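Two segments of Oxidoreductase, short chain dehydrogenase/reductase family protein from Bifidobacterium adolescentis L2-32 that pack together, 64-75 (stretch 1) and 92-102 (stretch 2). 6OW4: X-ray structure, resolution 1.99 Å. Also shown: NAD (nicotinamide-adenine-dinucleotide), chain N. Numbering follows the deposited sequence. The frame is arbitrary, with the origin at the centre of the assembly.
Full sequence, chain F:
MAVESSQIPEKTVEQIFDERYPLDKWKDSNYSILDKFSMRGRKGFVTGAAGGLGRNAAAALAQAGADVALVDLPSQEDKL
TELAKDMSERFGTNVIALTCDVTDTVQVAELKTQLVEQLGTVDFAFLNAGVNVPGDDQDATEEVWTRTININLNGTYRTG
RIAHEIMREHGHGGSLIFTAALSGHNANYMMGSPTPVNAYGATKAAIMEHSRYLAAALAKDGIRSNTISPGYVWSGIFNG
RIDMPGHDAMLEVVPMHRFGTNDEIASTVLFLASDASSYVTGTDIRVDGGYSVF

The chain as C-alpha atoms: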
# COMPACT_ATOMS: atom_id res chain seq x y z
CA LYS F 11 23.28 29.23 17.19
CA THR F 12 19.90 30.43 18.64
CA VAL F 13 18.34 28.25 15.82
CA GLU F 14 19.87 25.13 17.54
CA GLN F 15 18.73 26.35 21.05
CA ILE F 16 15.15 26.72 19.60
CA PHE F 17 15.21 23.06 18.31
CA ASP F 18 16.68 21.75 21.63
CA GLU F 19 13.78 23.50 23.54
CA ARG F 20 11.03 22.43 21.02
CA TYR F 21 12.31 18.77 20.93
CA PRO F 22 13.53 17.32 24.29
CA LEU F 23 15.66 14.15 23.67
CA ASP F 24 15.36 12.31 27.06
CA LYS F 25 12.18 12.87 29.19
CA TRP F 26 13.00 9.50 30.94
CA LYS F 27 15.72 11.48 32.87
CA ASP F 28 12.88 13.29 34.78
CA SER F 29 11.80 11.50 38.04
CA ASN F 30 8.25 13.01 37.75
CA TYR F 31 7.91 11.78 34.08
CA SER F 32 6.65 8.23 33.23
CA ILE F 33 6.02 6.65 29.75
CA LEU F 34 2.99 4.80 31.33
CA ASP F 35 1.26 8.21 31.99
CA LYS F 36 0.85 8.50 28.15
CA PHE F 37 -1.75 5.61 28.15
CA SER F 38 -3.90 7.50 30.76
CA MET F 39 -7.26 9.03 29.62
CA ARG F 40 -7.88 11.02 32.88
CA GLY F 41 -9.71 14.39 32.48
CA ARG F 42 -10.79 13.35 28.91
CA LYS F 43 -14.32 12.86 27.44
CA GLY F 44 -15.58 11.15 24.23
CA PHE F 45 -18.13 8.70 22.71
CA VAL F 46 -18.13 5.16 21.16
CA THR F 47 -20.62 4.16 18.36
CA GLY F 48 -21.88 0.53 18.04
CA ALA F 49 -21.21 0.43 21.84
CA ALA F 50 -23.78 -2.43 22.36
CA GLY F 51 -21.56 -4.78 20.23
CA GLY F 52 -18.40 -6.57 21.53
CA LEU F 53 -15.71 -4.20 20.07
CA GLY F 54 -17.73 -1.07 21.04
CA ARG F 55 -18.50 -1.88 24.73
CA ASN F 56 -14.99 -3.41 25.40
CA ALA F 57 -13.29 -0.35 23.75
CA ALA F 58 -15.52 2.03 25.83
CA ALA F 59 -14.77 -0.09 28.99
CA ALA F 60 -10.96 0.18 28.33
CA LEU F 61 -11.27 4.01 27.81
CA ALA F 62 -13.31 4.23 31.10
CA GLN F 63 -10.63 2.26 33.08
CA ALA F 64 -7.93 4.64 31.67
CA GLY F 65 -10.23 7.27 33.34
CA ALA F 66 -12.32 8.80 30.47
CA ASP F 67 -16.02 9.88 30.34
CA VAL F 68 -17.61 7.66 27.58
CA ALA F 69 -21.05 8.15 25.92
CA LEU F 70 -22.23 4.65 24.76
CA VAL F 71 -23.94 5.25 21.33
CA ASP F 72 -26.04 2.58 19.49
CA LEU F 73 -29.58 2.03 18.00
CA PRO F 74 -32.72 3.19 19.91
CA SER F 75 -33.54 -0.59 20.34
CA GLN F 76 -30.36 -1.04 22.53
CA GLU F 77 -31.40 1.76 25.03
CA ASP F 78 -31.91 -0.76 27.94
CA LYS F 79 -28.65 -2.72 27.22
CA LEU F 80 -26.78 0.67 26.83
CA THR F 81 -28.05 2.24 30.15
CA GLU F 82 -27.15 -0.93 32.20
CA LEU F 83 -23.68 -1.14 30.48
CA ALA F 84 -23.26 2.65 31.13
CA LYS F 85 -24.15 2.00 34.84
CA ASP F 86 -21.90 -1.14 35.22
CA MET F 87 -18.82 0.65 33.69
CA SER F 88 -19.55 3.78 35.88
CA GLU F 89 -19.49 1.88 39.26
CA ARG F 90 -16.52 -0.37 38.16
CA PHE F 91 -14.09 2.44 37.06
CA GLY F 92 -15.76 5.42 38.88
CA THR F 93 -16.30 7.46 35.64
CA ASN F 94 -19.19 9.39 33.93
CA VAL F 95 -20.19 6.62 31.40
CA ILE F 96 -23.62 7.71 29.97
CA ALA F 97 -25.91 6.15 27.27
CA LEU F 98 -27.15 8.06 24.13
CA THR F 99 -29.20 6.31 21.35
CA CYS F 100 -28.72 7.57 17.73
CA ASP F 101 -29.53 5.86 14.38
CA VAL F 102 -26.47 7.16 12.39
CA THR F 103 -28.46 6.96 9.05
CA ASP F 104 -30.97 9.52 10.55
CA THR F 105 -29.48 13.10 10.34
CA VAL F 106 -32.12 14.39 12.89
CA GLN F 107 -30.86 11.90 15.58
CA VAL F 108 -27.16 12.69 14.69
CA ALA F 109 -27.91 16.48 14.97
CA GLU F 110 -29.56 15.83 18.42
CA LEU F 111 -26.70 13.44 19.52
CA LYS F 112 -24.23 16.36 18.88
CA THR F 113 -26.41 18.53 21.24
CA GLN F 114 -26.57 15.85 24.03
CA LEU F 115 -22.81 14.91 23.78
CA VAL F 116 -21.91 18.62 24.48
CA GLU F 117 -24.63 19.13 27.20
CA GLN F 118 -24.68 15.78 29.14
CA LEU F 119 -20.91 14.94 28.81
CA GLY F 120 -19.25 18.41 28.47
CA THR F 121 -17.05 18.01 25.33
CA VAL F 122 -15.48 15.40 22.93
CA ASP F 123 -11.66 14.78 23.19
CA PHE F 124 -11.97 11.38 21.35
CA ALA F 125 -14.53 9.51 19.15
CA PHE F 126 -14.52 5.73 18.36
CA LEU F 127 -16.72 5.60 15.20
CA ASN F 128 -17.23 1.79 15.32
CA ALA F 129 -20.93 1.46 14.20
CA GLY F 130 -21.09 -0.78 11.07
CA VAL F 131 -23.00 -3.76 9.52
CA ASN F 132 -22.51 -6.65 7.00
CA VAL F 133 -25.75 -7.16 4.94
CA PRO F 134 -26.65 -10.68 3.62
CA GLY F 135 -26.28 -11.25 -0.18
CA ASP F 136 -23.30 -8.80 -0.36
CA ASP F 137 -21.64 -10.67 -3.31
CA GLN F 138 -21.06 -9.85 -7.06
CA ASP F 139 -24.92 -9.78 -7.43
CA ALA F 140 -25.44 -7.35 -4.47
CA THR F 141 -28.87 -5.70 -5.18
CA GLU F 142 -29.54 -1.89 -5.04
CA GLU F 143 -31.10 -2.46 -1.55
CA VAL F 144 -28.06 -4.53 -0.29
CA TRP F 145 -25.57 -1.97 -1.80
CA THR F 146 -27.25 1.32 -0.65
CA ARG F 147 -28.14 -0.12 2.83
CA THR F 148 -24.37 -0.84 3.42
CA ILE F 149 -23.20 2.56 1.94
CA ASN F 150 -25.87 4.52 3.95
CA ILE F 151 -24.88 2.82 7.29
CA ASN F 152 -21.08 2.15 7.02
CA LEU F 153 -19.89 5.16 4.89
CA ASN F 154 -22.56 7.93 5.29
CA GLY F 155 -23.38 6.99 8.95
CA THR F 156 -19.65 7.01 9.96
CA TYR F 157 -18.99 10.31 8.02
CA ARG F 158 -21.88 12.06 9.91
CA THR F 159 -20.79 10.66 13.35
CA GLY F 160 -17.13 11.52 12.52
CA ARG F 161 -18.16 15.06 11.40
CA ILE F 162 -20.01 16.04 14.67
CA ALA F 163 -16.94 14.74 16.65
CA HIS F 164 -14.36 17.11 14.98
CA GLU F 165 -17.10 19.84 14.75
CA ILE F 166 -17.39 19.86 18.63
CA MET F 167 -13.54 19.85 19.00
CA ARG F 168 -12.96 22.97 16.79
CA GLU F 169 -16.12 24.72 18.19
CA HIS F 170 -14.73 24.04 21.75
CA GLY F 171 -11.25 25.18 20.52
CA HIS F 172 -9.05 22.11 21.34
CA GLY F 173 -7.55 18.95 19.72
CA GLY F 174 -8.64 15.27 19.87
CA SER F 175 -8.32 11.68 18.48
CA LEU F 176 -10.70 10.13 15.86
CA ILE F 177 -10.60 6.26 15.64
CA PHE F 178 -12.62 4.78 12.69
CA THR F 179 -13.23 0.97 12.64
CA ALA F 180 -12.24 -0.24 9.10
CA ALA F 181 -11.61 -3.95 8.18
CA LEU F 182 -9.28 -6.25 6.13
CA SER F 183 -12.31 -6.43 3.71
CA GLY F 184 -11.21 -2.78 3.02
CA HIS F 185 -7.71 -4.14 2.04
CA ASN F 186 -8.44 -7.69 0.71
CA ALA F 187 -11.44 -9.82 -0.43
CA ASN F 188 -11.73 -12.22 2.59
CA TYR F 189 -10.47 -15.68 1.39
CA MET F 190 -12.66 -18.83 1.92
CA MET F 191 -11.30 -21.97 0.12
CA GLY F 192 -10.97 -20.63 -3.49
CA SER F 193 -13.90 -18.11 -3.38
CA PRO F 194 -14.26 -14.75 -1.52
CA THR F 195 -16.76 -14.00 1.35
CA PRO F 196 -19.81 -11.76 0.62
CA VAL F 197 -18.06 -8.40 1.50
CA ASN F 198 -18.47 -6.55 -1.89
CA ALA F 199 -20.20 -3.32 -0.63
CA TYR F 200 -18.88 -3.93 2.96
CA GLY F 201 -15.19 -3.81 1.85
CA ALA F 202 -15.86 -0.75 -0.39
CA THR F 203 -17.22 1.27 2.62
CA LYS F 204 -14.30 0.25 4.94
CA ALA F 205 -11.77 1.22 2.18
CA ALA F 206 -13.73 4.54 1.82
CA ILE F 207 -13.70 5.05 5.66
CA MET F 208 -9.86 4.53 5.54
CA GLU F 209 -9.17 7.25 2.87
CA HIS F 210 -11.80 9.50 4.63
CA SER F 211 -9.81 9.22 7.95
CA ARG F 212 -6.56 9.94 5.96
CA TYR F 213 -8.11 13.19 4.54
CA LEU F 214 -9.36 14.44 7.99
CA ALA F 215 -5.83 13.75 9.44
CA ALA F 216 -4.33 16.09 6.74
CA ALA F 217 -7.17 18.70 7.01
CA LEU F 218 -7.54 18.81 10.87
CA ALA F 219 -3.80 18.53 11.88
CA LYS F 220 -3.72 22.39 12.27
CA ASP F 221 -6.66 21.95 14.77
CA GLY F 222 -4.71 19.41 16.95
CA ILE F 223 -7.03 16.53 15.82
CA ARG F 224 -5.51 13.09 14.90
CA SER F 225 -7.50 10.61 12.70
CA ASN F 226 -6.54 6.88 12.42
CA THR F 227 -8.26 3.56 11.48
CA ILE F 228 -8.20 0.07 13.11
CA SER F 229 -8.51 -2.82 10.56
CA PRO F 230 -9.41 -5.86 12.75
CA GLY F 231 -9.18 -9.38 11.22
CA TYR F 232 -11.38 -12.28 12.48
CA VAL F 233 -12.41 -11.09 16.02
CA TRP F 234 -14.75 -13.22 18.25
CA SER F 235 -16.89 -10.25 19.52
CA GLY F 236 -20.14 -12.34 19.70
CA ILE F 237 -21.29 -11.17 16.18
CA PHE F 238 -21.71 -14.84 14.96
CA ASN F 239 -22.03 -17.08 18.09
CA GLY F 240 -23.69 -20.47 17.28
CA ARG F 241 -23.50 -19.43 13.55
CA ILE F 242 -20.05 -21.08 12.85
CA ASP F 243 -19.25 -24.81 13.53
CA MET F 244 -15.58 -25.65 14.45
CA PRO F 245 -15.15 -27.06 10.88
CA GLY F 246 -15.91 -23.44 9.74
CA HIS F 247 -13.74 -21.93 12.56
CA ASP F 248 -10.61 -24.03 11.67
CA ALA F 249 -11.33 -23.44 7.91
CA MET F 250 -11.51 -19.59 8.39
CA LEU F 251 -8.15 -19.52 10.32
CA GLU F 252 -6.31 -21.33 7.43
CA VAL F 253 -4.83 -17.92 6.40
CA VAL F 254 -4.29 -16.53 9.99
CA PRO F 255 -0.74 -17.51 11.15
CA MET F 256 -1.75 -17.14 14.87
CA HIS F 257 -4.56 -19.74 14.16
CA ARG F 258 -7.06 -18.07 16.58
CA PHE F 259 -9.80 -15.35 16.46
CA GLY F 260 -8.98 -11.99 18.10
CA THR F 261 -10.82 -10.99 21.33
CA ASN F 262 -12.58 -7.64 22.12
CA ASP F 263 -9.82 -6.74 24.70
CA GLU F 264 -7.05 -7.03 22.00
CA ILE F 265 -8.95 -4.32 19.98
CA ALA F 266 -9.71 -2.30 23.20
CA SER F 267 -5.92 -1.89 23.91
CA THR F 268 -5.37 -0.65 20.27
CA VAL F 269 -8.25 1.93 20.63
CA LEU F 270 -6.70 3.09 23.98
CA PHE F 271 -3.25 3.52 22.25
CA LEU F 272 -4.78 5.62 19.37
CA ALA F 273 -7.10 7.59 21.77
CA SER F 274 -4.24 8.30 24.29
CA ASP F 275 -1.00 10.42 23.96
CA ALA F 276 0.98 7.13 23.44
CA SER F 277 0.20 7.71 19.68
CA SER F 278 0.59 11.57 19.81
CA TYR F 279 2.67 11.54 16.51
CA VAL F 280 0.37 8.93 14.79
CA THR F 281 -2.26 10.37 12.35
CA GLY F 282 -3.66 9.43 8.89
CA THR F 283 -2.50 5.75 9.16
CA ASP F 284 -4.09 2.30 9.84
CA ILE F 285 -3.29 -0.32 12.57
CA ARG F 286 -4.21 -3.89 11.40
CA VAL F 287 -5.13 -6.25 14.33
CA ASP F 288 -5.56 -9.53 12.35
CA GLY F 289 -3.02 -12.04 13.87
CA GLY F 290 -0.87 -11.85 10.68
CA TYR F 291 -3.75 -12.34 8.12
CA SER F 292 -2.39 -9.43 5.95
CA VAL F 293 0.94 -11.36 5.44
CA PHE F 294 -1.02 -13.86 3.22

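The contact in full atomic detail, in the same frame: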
# COMPACT_ATOMS: atom_id res chain seq x y z
N ALA F 64 -9.00 3.64 31.86
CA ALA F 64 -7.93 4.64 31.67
C ALA F 64 -8.34 5.97 32.32
O ALA F 64 -7.45 6.80 32.57
CB ALA F 64 -7.63 4.81 30.20
N GLY F 65 -9.65 6.17 32.53
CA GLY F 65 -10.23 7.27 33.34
C GLY F 65 -10.90 8.33 32.48
O GLY F 65 -10.74 9.52 32.80
N ALA F 66 -11.65 7.91 31.45
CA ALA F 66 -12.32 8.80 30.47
C ALA F 66 -13.84 8.69 30.61
O ALA F 66 -14.35 7.57 30.82
CB ALA F 66 -11.89 8.44 29.07
N ASP F 67 -14.54 9.82 30.47
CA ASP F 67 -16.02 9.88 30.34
C ASP F 67 -16.38 9.37 28.94
O ASP F 67 -15.85 9.92 27.96
CB ASP F 67 -16.56 11.29 30.59
CG ASP F 67 -16.23 11.84 31.96
OD1 ASP F 67 -15.93 11.04 32.87
OD2 ASP F 67 -16.28 13.08 32.12
N VAL F 68 -17.24 8.35 28.85
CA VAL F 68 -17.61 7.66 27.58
C VAL F 68 -19.13 7.64 27.43
O VAL F 68 -19.81 7.06 28.29
CB VAL F 68 -17.03 6.23 27.52
CG1 VAL F 68 -17.06 5.68 26.10
CG2 VAL F 68 -15.62 6.16 28.08
N ALA F 69 -19.65 8.27 26.36
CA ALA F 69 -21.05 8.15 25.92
C ALA F 69 -21.17 6.89 25.05
O ALA F 69 -20.48 6.82 24.02
CB ALA F 69 -21.47 9.38 25.16
N LEU F 70 -22.00 5.93 25.47
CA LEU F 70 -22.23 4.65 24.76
C LEU F 70 -23.36 4.86 23.74
O LEU F 70 -24.52 5.00 24.16
CB LEU F 70 -22.58 3.55 25.77
CG LEU F 70 -21.61 3.38 26.93
CD1 LEU F 70 -22.02 2.21 27.81
CD2 LEU F 70 -20.18 3.19 26.44
N VAL F 71 -23.01 4.90 22.45
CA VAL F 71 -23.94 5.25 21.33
C VAL F 71 -24.25 3.98 20.53
O VAL F 71 -23.30 3.29 20.12
CB VAL F 71 -23.34 6.35 20.44
CG1 VAL F 71 -24.27 6.72 19.29
CG2 VAL F 71 -22.97 7.59 21.25
N ASP F 72 -25.54 3.69 20.34
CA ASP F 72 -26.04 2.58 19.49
C ASP F 72 -27.52 2.85 19.15
O ASP F 72 -28.01 3.94 19.50
CB ASP F 72 -25.82 1.22 20.17
CG ASP F 72 -25.63 0.07 19.20
OD1 ASP F 72 -26.51 -0.12 18.33
OD2 ASP F 72 -24.60 -0.62 19.30
N LEU F 73 -28.19 1.89 18.51
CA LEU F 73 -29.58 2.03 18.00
C LEU F 73 -30.54 2.29 19.16
O LEU F 73 -30.29 1.86 20.29
CB LEU F 73 -29.97 0.75 17.25
CG LEU F 73 -29.27 0.54 15.91
CD1 LEU F 73 -29.51 -0.87 15.39
CD2 LEU F 73 -29.74 1.57 14.89
N PRO F 74 -31.66 3.01 18.92
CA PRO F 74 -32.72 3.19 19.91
C PRO F 74 -33.14 1.88 20.61
O PRO F 74 -33.47 1.93 21.78
CB PRO F 74 -33.88 3.74 19.09
CG PRO F 74 -33.21 4.50 17.96
CD PRO F 74 -31.95 3.72 17.66
N SER F 75 -33.13 0.77 19.87
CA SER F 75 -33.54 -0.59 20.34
C SER F 75 -32.62 -1.09 21.46
O SER F 75 -33.08 -1.96 22.23
CB SER F 75 -33.56 -1.56 19.18
OG SER F 75 -32.28 -1.65 18.57
N GLY F 92 -15.43 4.12 38.27
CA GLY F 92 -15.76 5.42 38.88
C GLY F 92 -15.64 6.56 37.88
O GLY F 92 -14.88 7.51 38.17
N THR F 93 -16.34 6.47 36.75
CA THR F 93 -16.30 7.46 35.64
C THR F 93 -17.72 7.79 35.17
O THR F 93 -18.62 6.96 35.39
CB THR F 93 -15.47 6.95 34.46
OG1 THR F 93 -14.44 6.09 34.95
CG2 THR F 93 -14.85 8.08 33.66
N ASN F 94 -17.90 8.95 34.53
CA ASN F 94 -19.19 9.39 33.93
C ASN F 94 -19.36 8.68 32.58
O ASN F 94 -19.03 9.29 31.54
CB ASN F 94 -19.29 10.91 33.81
CG ASN F 94 -20.63 11.38 33.28
OD1 ASN F 94 -21.65 10.75 33.52
ND2 ASN F 94 -20.62 12.49 32.56
N VAL F 95 -19.84 7.43 32.61
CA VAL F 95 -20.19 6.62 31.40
C VAL F 95 -21.71 6.68 31.22
O VAL F 95 -22.42 6.01 31.99
CB VAL F 95 -19.68 5.17 31.53
CG1 VAL F 95 -19.90 4.38 30.25
CG2 VAL F 95 -18.21 5.12 31.94
N ILE F 96 -22.18 7.49 30.26
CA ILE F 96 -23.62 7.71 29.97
C ILE F 96 -24.02 6.87 28.75
O ILE F 96 -23.13 6.26 28.13
CB ILE F 96 -23.92 9.21 29.75
CG1 ILE F 96 -23.33 9.75 28.44
CG2 ILE F 96 -23.45 10.03 30.95
CD1 ILE F 96 -23.88 11.09 28.02
N ALA F 97 -25.32 6.85 28.43
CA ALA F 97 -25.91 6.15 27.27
C ALA F 97 -26.71 7.15 26.43
O ALA F 97 -27.55 7.87 27.00
CB ALA F 97 -26.78 5.01 27.74
N LEU F 98 -26.44 7.20 25.12
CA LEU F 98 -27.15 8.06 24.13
C LEU F 98 -27.45 7.23 22.88
O LEU F 98 -26.49 6.80 22.22
CB LEU F 98 -26.28 9.27 23.79
CG LEU F 98 -26.05 10.27 24.92
CD1 LEU F 98 -24.97 11.27 24.55
CD2 LEU F 98 -27.34 10.99 25.29
N THR F 99 -28.73 7.02 22.57
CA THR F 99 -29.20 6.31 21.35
C THR F 99 -29.15 7.28 20.17
O THR F 99 -29.51 8.46 20.36
CB THR F 99 -30.61 5.73 21.55
OG1 THR F 99 -31.48 6.80 21.92
CG2 THR F 99 -30.66 4.65 22.61
N CYS F 100 -28.72 6.80 19.00
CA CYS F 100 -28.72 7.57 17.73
C CYS F 100 -28.55 6.61 16.54
O CYS F 100 -27.47 6.02 16.39
CB CYS F 100 -27.60 8.61 17.72
SG CYS F 100 -27.37 9.39 16.10
N ASP F 101 -29.60 6.47 15.73
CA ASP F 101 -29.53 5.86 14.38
C ASP F 101 -28.69 6.80 13.50
O ASP F 101 -29.13 7.93 13.25
CB ASP F 101 -30.94 5.61 13.82
CG ASP F 101 -30.95 5.16 12.37
OD1 ASP F 101 -30.81 6.02 11.49
OD2 ASP F 101 -31.11 3.94 12.14
N VAL F 102 -27.51 6.33 13.07
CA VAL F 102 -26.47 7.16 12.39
C VAL F 102 -26.89 7.45 10.94
O VAL F 102 -26.27 8.34 10.32
CB VAL F 102 -25.08 6.51 12.45
CG1 VAL F 102 -24.65 6.25 13.89
CG2 VAL F 102 -24.99 5.23 11.63
PA NAD N . -21.66 -5.87 16.07
O1A NAD N . -22.63 -6.14 14.97
O2A NAD N . -22.26 -6.28 17.41
O5B NAD N . -21.28 -4.32 16.14
C5B NAD N . -21.88 -3.38 15.25
C4B NAD N . -22.69 -2.37 16.12
O4B NAD N . -23.02 -1.15 15.20
C3B NAD N . -23.78 -2.85 16.53
O3B NAD N . -23.95 -2.68 17.98
C2B NAD N . -25.00 -2.03 15.75
O2B NAD N . -26.16 -1.90 16.62
C1B NAD N . -24.51 -0.89 15.45
N9A NAD N . -25.17 -0.37 14.21
C8A NAD N . -25.38 -0.80 12.94
N7A NAD N . -26.07 0.16 12.28
C5A NAD N . -26.29 1.18 13.14
C6A NAD N . -26.94 2.40 12.97
N6A NAD N . -27.62 3.06 11.90
N1A NAD N . -27.02 3.27 14.01
C2A NAD N . -26.46 2.96 15.22
N3A NAD N . -25.81 1.74 15.39
C4A NAD N . -25.73 0.86 14.34
O3 NAD N . -20.29 -6.74 15.78
PN NAD N . -18.80 -6.15 15.96
O1N NAD N . -17.82 -7.26 15.71
O2N NAD N . -18.63 -5.61 17.38
O5D NAD N . -18.56 -5.00 14.87
C5D NAD N . -18.19 -3.69 15.26
C4D NAD N . -17.47 -2.99 14.08
O4D NAD N . -16.37 -3.63 13.80
C3D NAD N . -18.32 -3.03 12.82
O3D NAD N . -18.28 -1.81 12.20
C2D NAD N . -17.65 -4.12 11.93
O2D NAD N . -17.94 -3.81 10.51
C1D NAD N . -16.39 -4.02 12.23
N1N NAD N . -15.62 -5.25 12.04
C2N NAD N . -15.82 -6.35 12.87
C3N NAD N . -15.07 -7.53 12.68
C7N NAD N . -15.29 -8.77 13.58
O7N NAD N . -15.08 -9.88 13.14
N7N NAD N . -15.74 -8.63 14.93
C4N NAD N . -14.12 -7.58 11.68
C5N NAD N . -13.91 -6.49 10.86
C6N NAD N . -14.66 -5.32 11.05

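The two stretches run side by side as parallel strands, their axes inclined by 30° and 4.4 Å apart at closest approach, and together they bury 788 Å². Leu70 pairs with Ala97 at the centre of the register. Here Leu70 N donates to Ile96 O (2.9 Å) and Leu98 N to Leu70 O (3.1 Å), both nearly straight, so that Leu70 is bonded to the residues flanking its partner, as parallel pairing requires. Cys100 N extends the ladder to Asp72 O (3.0 Å). Toward the N-terminal end the bonds are bent and weak: Ile96 N to Val68 O (3.1 Å) and Val68 N to Asn94 O (3.4 Å). CA-H...O contacts supplement them, the straightest from Val71 CA to Leu98 O (3.1 Å).

Apolar side chains pack beside this backbone. Ala69 CB meets Ile96 CG1 at 3.8 Å and Leu98 CD1 at 4.0 Å, its small methyl accommodating both longer chains, while Leu70 CG lies 3.9 Å from Val95 CG1.

Polar side chains contribute near the ends. Asp67 OD1 accepts a weak bond from Asn94 N (3.3 Å). Asp72 instead serves the dinucleotide: its carboxylate oxygens OD1 and OD2 accept from NAD O2B and O3B, each at 2.5 Å. Val102 N donates to NAD N1A (3.2 Å), so both stretches hold the adenosine half of the cofactor.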